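Local coordinates for salmonella plasmid virulence: SpvB (Salmonella typhimurium, PDB 6P0X), which is the N-terminal domain, itself of unknown function, of a Salmonella toxin that probably ADP-ribosylates actin on arginine, at residues S158-A163 with R205-Y210; V250-P255 with A324-A329; F271-Y276 with I280-L285. All blocks are in the same frame, centred on the assembly; numbering follows the deposited sequence.

Contact 1: residues S158-A163 with R205-Y210; sequences SDPQAA and RSAMRY. With AKR (acrylic acid), chain D.
P160 meets A207 through CG, which lies 3.6 Å from A207 CB, and CD of the same proline ring rests only slightly farther from that methyl. A207 CB also lies 3.6 Å from the carbonyl oxygen S158 O, so this small buried methyl packs against both the ring and the backbone of the incoming strand. Alongside, S206 OG stands 3.8 Å from P160 CB. One water joins the backbones, accepting from S158 N and donating to A207 O, though the second leg is modelled short and its length is uncertain. P160 follows D159 in a type I beta turn from D159 to A162 that continues from strand 156-159; its ring-fixed phi suits the second turn position. D159 adds an Asx turn, with OD1 accepting from Q161 N at 2.9 Å from above the carboxylate plane. In segment 205-210, R209 turns at both chi1 and chi2 (-65° and -57°), which brings NH1 back to S206 O at 2.8 Å, in the planes of both the guanidinium and the carbonyl, though the angle at hydrogen is only 133°. M208 and R209 line an acrylic acid pocket, where M208 CE lies 3.9 Å from ligand CB.

Contact 2: residues V250-P255 with A324-A329; sequences VDPQVP and AARTLA
P252 and L328 are the closest backbone positions, their CA atoms 7.9 Å apart, so the loop 250-255 stands off from strand 321-328 and side chains bridge the gap. From the loop comes the proline ring; from the strand come R326 and L328, two residues apart and thus on one face. R326 brings the end of its chain to the proline: NH2 is 3.4 Å from P252 CB and 3.7 Å from P252 CG, the two side chains crossing at a slant. A bend at chi2 (122°) helps carry this end toward the loop, while the long aliphatic stem spans the distance. L328 approaches the same proline carbon with a single methyl, CD2, which is 3.9 Å from P252 CB and 3.8 Å from P252 O. P252 sits in the middle of an Asx turn in which D251 OD1 accepts from Q253 N at 2.9 Å, with an angle at hydrogen of 164°; the rigid imino acid suits that place. V254 N also reaches back to D251 O at 3.3 Å. Strand 321-328 pairs antiparallel with strand 304-314, and R308 of that neighbour gives NH1 to D251 O, tying the loop to the sheet. Y330 OH bonds to P252 O, the oxygen that L328 CD2 flanks.

Contact 3: residues F271-Y276 with I280-L285; sequences FSLYNY and IRLHRL. With AKR (acrylic acid), chain C.
R281 gives NH1 to S272 OG at 2.8 Å, with the hydroxyl only 7° out of the guanidinium plane, so the bond uses the edge of that flat group. The arginine chain is extended from CG to NE and leaves CG anti to the backbone N (chi1 -172°), which lays CB, CG and CD alongside S272 OG before NH1 reaches it. S272 OG is also bonded to E279, while R281 NE makes a salt bridge with E200; the nearby carboxylates probably favour the charged guanidinium. Three backbone bonds join the strands: L282 N to F271 O at 2.9 Å, L273 N to I280 O at 2.8 Å, and I280 N to L273 O at 2.9 Å. Strands 271-273 and 280-282 thus form a two-stranded antiparallel beta hairpin, their directions 153° apart. S272 and R281 make the non-hydrogen-bonded pair on one face, while F271, L273, I280 and L282 place apolar groups on the other. There the F271 ring runs beside L282 and points the same way, with L282 CB over one ring face and F271 CZ 3.9 Å from L282 CD2. L273 CD1 meets L282 CD1 diagonally at 4.2 Å. Beyond the strand, the Y276 ring receives I280 CD1 at its edge, 3.9 Å from Y276 CD2. These apolar and aromatic groups pack together away from S272 and R281, and in the crystal an acrylic acid lies against them: Y276 CE2 approaches ligand CB to 3.5 Å, and L273 CD1 also touches the vinyl carbons. Q168 NE2 bonds both to Y276 OH and to the ligand, and M208 completes the pocket.

How the contacts relate
Contacts 1 and 3 are neighbours, their centres 10 Å apart, and they touch directly: R205 NE lies 3.0 Å from H283 NE2 in a probable hydrogen bond, and Y210 OH lies 3.3 Å from R284 N in another. M208 belongs to two acrylic acid pockets, joining Q168, L273 and Y276 around one ligand and R209 and L170 around the other; its side chain also packs on I280 and L282 of the hairpin. Contact 2 is remote, its centre 32 Å from that of contact 1 and 28 Å from that of contact 3, with a further acrylic acid about 5 Å from the R326 side chain. Along the chain, contact 3 is nested inside the loop that contact 2 closes, whereas contact 1 precedes both.

Contact 1: residues S158-A163 with R205-Y210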
# COMPACT_ATOMS: atom_id res chain seq x y z
N SER A 158 -1.47 -1.94 -11.57
CA SER A 158 -1.03 -2.03 -12.96
C SER A 158 -2.15 -2.53 -13.86
O SER A 158 -3.09 -3.20 -13.42
CB SER A 158 0.18 -2.96 -13.09
OG SER A 158 1.18 -2.61 -12.15
N ASP A 159 -2.02 -2.20 -15.15
CA ASP A 159 -2.92 -2.70 -16.18
C ASP A 159 -2.92 -4.22 -16.17
O ASP A 159 -1.85 -4.83 -16.35
CB ASP A 159 -2.49 -2.16 -17.55
CG ASP A 159 -3.44 -2.55 -18.68
OD1 ASP A 159 -4.32 -3.43 -18.51
OD2 ASP A 159 -3.31 -1.97 -19.77
N PRO A 160 -4.07 -4.87 -15.97
CA PRO A 160 -4.08 -6.34 -15.98
C PRO A 160 -3.61 -6.95 -17.29
O PRO A 160 -3.11 -8.08 -17.29
CB PRO A 160 -5.55 -6.68 -15.68
CG PRO A 160 -6.05 -5.47 -14.93
CD PRO A 160 -5.37 -4.31 -15.60
N GLN A 161 -3.77 -6.24 -18.40
CA GLN A 161 -3.32 -6.74 -19.70
C GLN A 161 -1.91 -6.29 -20.06
O GLN A 161 -1.43 -6.64 -21.14
CB GLN A 161 -4.29 -6.29 -20.80
CG GLN A 161 -5.68 -6.92 -20.73
CD GLN A 161 -5.67 -8.36 -20.25
OE1 GLN A 161 -6.33 -8.69 -19.26
NE2 GLN A 161 -4.93 -9.22 -20.94
N ALA A 162 -1.24 -5.54 -19.18
CA ALA A 162 0.10 -5.04 -19.47
C ALA A 162 0.76 -4.70 -18.13
O ALA A 162 0.64 -3.58 -17.63
CB ALA A 162 0.07 -3.83 -20.39
N ALA A 163 1.44 -5.70 -17.55
CA ALA A 163 2.02 -5.56 -16.22
C ALA A 163 3.07 -4.46 -16.15
O ALA A 163 3.33 -3.91 -15.07
CB ALA A 163 2.62 -6.89 -15.77
N ARG A 205 -11.05 -7.63 -13.17
CA ARG A 205 -11.17 -7.05 -11.85
C ARG A 205 -9.93 -7.26 -10.99
O ARG A 205 -9.97 -6.99 -9.79
CB ARG A 205 -12.41 -7.61 -11.15
CG ARG A 205 -12.45 -9.13 -11.15
CD ARG A 205 -13.71 -9.64 -10.49
NE ARG A 205 -14.87 -8.85 -10.90
CZ ARG A 205 -15.60 -9.10 -11.99
NH1 ARG A 205 -15.28 -10.12 -12.78
NH2 ARG A 205 -16.64 -8.33 -12.28
N SER A 206 -8.82 -7.70 -11.57
CA SER A 206 -7.66 -8.07 -10.78
C SER A 206 -6.69 -6.91 -10.54
O SER A 206 -5.65 -7.11 -9.90
CB SER A 206 -6.91 -9.22 -11.45
OG SER A 206 -6.27 -8.79 -12.63
N ALA A 207 -7.00 -5.71 -11.03
CA ALA A 207 -6.03 -4.62 -10.96
C ALA A 207 -5.90 -4.04 -9.56
O ALA A 207 -4.79 -3.71 -9.12
CB ALA A 207 -6.41 -3.51 -11.95
N MET A 208 -7.01 -3.92 -8.83
CA MET A 208 -7.02 -3.20 -7.57
C MET A 208 -6.13 -3.90 -6.53
O MET A 208 -5.99 -5.12 -6.51
CB MET A 208 -8.45 -3.07 -7.04
CG MET A 208 -8.57 -2.36 -5.70
SD MET A 208 -7.93 -0.66 -5.74
CE MET A 208 -8.09 -0.19 -4.02
N ARG A 209 -5.52 -3.09 -5.67
CA ARG A 209 -4.68 -3.56 -4.58
C ARG A 209 -5.23 -3.02 -3.27
O ARG A 209 -5.38 -1.80 -3.11
CB ARG A 209 -3.22 -3.11 -4.77
CG ARG A 209 -2.54 -3.71 -5.99
CD ARG A 209 -2.58 -5.23 -5.93
NE ARG A 209 -1.72 -5.84 -6.94
CZ ARG A 209 -2.16 -6.40 -8.05
NH1 ARG A 209 -3.47 -6.42 -8.31
NH2 ARG A 209 -1.32 -6.94 -8.92
N TYR A 210 -5.55 -3.92 -2.35
CA TYR A 210 -6.04 -3.54 -1.03
C TYR A 210 -4.94 -3.73 0.00
O TYR A 210 -4.26 -4.77 0.01
CB TYR A 210 -7.25 -4.38 -0.62
CG TYR A 210 -8.46 -4.19 -1.50
CD1 TYR A 210 -9.34 -3.14 -1.29
CD2 TYR A 210 -8.72 -5.07 -2.54
CE1 TYR A 210 -10.45 -2.97 -2.09
CE2 TYR A 210 -9.83 -4.91 -3.34
CZ TYR A 210 -10.69 -3.86 -3.11
OH TYR A 210 -11.80 -3.70 -3.92
CA AKR D . -3.88 0.71 -1.70
CB AKR D . -4.52 0.98 -2.81
C AKR D . -3.73 1.79 -0.63
O AKR D . -2.94 2.76 -0.80
OXT AKR D . -4.41 1.71 0.43
O HOH W 1 -2.52 -4.17 -10.11

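Contact 2: residues V250-P255 with A324-A329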
# COMPACT_ATOMS: atom_id res chain seq x y z
N VAL A 250 -17.39 -10.70 10.93
CA VAL A 250 -17.65 -9.39 11.52
C VAL A 250 -18.53 -9.49 12.76
O VAL A 250 -19.04 -8.47 13.23
CB VAL A 250 -18.25 -8.42 10.49
CG1 VAL A 250 -17.30 -8.23 9.33
CG2 VAL A 250 -19.61 -8.94 10.01
N ASP A 251 -18.73 -10.69 13.28
CA ASP A 251 -19.54 -10.87 14.48
C ASP A 251 -18.76 -10.33 15.68
O ASP A 251 -17.64 -10.79 15.93
CB ASP A 251 -19.87 -12.35 14.67
CG ASP A 251 -20.91 -12.60 15.77
OD1 ASP A 251 -21.08 -11.75 16.66
OD2 ASP A 251 -21.55 -13.68 15.74
N PRO A 252 -19.30 -9.36 16.42
CA PRO A 252 -18.57 -8.85 17.60
C PRO A 252 -18.43 -9.88 18.70
O PRO A 252 -17.59 -9.70 19.59
CB PRO A 252 -19.41 -7.65 18.05
CG PRO A 252 -20.77 -7.92 17.51
CD PRO A 252 -20.56 -8.63 16.20
N GLN A 253 -19.23 -10.95 18.68
CA GLN A 253 -19.13 -11.98 19.71
C GLN A 253 -18.01 -12.97 19.44
O GLN A 253 -17.43 -13.52 20.38
CB GLN A 253 -20.46 -12.74 19.83
CG GLN A 253 -21.67 -11.86 20.09
CD GLN A 253 -22.96 -12.66 20.19
OE1 GLN A 253 -22.94 -13.85 20.49
NE2 GLN A 253 -24.09 -12.00 19.94
N VAL A 254 -17.67 -13.20 18.17
CA VAL A 254 -16.67 -14.18 17.78
C VAL A 254 -15.37 -13.44 17.46
O VAL A 254 -15.36 -12.59 16.56
CB VAL A 254 -17.13 -15.01 16.58
CG1 VAL A 254 -16.12 -16.09 16.25
CG2 VAL A 254 -18.50 -15.62 16.86
N PRO A 255 -14.27 -13.72 18.16
CA PRO A 255 -13.00 -13.06 17.85
C PRO A 255 -12.43 -13.55 16.53
O PRO A 255 -12.53 -14.75 16.21
CB PRO A 255 -12.10 -13.47 19.03
CG PRO A 255 -12.65 -14.78 19.46
CD PRO A 255 -14.14 -14.68 19.27
N ALA A 324 -20.56 3.53 12.16
CA ALA A 324 -20.10 3.39 13.54
C ALA A 324 -18.73 2.72 13.57
O ALA A 324 -18.32 2.07 12.61
CB ALA A 324 -21.10 2.60 14.38
N ALA A 325 -18.04 2.89 14.69
CA ALA A 325 -16.75 2.25 14.89
C ALA A 325 -16.50 2.10 16.39
O ALA A 325 -16.86 2.98 17.17
CB ALA A 325 -15.62 3.04 14.24
N ARG A 326 -15.87 0.99 16.77
CA ARG A 326 -15.46 0.81 18.16
C ARG A 326 -14.36 -0.23 18.25
O ARG A 326 -14.23 -1.09 17.37
CB ARG A 326 -16.64 0.41 19.05
CG ARG A 326 -17.63 -0.49 18.37
CD ARG A 326 -17.80 -1.80 19.11
NE ARG A 326 -18.78 -2.64 18.44
CZ ARG A 326 -19.38 -3.68 19.01
NH1 ARG A 326 -19.11 -4.00 20.27
NH2 ARG A 326 -20.27 -4.39 18.33
N THR A 327 -13.57 -0.17 19.32
CA THR A 327 -12.44 -1.07 19.51
C THR A 327 -12.77 -2.05 20.63
O THR A 327 -12.89 -1.65 21.80
CB THR A 327 -11.15 -0.31 19.82
OG1 THR A 327 -11.35 0.52 20.97
CG2 THR A 327 -10.74 0.54 18.63
N LEU A 328 -12.90 -3.32 20.27
CA LEU A 328 -13.15 -4.41 21.20
C LEU A 328 -11.85 -5.09 21.62
O LEU A 328 -10.85 -5.12 20.89
CB LEU A 328 -14.09 -5.44 20.58
CG LEU A 328 -15.45 -5.00 20.04
CD1 LEU A 328 -15.33 -4.57 18.58
CD2 LEU A 328 -16.50 -6.09 20.19
N ALA A 329 -11.88 -5.63 22.85
CA ALA A 329 -10.83 -6.48 23.41
C ALA A 329 -11.48 -7.77 23.89
O ALA A 329 -12.62 -7.77 24.36
CB ALA A 329 -10.09 -5.79 24.57

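Contact 3: residues F271-Y276 with I280-L285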
# COMPACT_ATOMS: atom_id res chain seq x y z
N PHE A 271 -17.94 -0.52 -7.98
CA PHE A 271 -17.75 0.51 -8.99
C PHE A 271 -16.38 0.35 -9.63
O PHE A 271 -15.50 -0.35 -9.11
CB PHE A 271 -17.89 1.92 -8.39
CG PHE A 271 -16.84 2.26 -7.37
CD1 PHE A 271 -17.00 1.88 -6.04
CD2 PHE A 271 -15.70 2.96 -7.73
CE1 PHE A 271 -16.03 2.18 -5.10
CE2 PHE A 271 -14.73 3.27 -6.79
CZ PHE A 271 -14.90 2.88 -5.47
N SER A 272 -16.21 1.01 -10.77
CA SER A 272 -14.97 0.93 -11.54
C SER A 272 -14.42 2.32 -11.81
O SER A 272 -15.16 3.29 -11.98
CB SER A 272 -15.20 0.19 -12.86
OG SER A 272 -15.44 -1.18 -12.63
N LEU A 273 -13.09 2.40 -11.85
CA LEU A 273 -12.33 3.61 -12.12
C LEU A 273 -11.54 3.43 -13.41
O LEU A 273 -11.02 2.33 -13.67
CB LEU A 273 -11.39 3.95 -10.97
CG LEU A 273 -12.04 4.06 -9.59
CD1 LEU A 273 -10.99 4.03 -8.49
CD2 LEU A 273 -12.89 5.33 -9.50
N TYR A 274 -11.44 4.50 -14.20
CA TYR A 274 -10.85 4.40 -15.53
C TYR A 274 -9.86 5.50 -15.91
O TYR A 274 -9.41 5.51 -17.06
CB TYR A 274 -11.97 4.39 -16.59
CG TYR A 274 -12.96 3.26 -16.49
CD1 TYR A 274 -12.69 2.02 -17.05
CD2 TYR A 274 -14.18 3.44 -15.86
CE1 TYR A 274 -13.60 0.99 -16.97
CE2 TYR A 274 -15.10 2.42 -15.78
CZ TYR A 274 -14.80 1.19 -16.33
OH TYR A 274 -15.72 0.17 -16.25
N ASN A 275 -9.51 6.42 -15.01
CA ASN A 275 -8.67 7.53 -15.47
C ASN A 275 -7.22 7.13 -15.71
O ASN A 275 -6.44 7.97 -16.17
CB ASN A 275 -8.75 8.72 -14.50
CG ASN A 275 -8.16 8.44 -13.15
OD1 ASN A 275 -7.84 7.30 -12.81
ND2 ASN A 275 -8.09 9.47 -12.32
N TYR A 276 -6.82 5.90 -15.38
CA TYR A 276 -5.47 5.44 -15.68
C TYR A 276 -5.37 4.72 -17.02
O TYR A 276 -4.27 4.28 -17.39
CB TYR A 276 -4.95 4.53 -14.57
CG TYR A 276 -4.60 5.27 -13.30
CD1 TYR A 276 -3.65 6.29 -13.30
CD2 TYR A 276 -5.19 4.92 -12.09
CE1 TYR A 276 -3.32 6.95 -12.13
CE2 TYR A 276 -4.86 5.57 -10.92
CZ TYR A 276 -3.93 6.59 -10.94
OH TYR A 276 -3.60 7.25 -9.78
N ILE A 280 -10.25 -0.44 -13.07
CA ILE A 280 -9.93 -0.76 -11.69
C ILE A 280 -11.26 -0.89 -10.97
O ILE A 280 -11.92 0.11 -10.69
CB ILE A 280 -9.05 0.30 -11.03
CG1 ILE A 280 -7.74 0.47 -11.80
CG2 ILE A 280 -8.78 -0.06 -9.58
CD1 ILE A 280 -6.81 1.51 -11.19
N ARG A 281 -11.67 -2.12 -10.69
CA ARG A 281 -12.97 -2.39 -10.08
C ARG A 281 -12.79 -2.71 -8.60
O ARG A 281 -11.84 -3.40 -8.22
CB ARG A 281 -13.67 -3.55 -10.79
CG ARG A 281 -15.11 -3.78 -10.36
CD ARG A 281 -15.93 -4.36 -11.50
NE ARG A 281 -17.35 -4.48 -11.17
CZ ARG A 281 -18.22 -3.47 -11.22
NH1 ARG A 281 -17.82 -2.26 -11.56
NH2 ARG A 281 -19.50 -3.68 -10.91
N LEU A 282 -13.69 -2.19 -7.77
CA LEU A 282 -13.63 -2.40 -6.32
C LEU A 282 -14.86 -3.19 -5.87
O LEU A 282 -15.99 -2.74 -6.06
CB LEU A 282 -13.55 -1.07 -5.57
CG LEU A 282 -12.15 -0.46 -5.44
CD1 LEU A 282 -11.76 0.28 -6.71
CD2 LEU A 282 -12.07 0.47 -4.23
N HIS A 283 -14.62 -4.35 -5.28
CA HIS A 283 -15.68 -5.19 -4.73
C HIS A 283 -15.63 -5.28 -3.21
O HIS A 283 -16.53 -5.89 -2.62
CB HIS A 283 -15.60 -6.60 -5.31
CG HIS A 283 -16.01 -6.70 -6.75
ND1 HIS A 283 -17.32 -6.56 -7.16
CD2 HIS A 283 -15.29 -6.94 -7.87
CE1 HIS A 283 -17.38 -6.71 -8.48
NE2 HIS A 283 -16.16 -6.94 -8.93
N ARG A 284 -14.62 -4.70 -2.57
CA ARG A 284 -14.35 -4.98 -1.17
C ARG A 284 -14.54 -3.73 -0.31
O ARG A 284 -14.38 -2.60 -0.78
CB ARG A 284 -12.93 -5.52 -0.97
CG ARG A 284 -12.56 -6.66 -1.92
CD ARG A 284 -13.63 -7.74 -1.95
NE ARG A 284 -13.54 -8.55 -3.17
CZ ARG A 284 -14.33 -9.58 -3.45
NH1 ARG A 284 -14.17 -10.24 -4.59
NH2 ARG A 284 -15.28 -9.94 -2.60
N LEU A 285 -14.89 -3.97 0.95
CA LEU A 285 -14.95 -2.96 1.99
C LEU A 285 -14.16 -3.47 3.18
O LEU A 285 -14.34 -4.62 3.60
CB LEU A 285 -16.39 -2.68 2.44
CG LEU A 285 -17.28 -1.76 1.62
CD1 LEU A 285 -18.73 -2.04 1.97
CD2 LEU A 285 -16.93 -0.31 1.88
CA AKR C . -7.45 4.15 -8.22
CB AKR C . -7.66 5.26 -8.89
C AKR C . -7.10 4.22 -6.74
O AKR C . -6.60 5.28 -6.29
OXT AKR C . -7.31 3.23 -5.97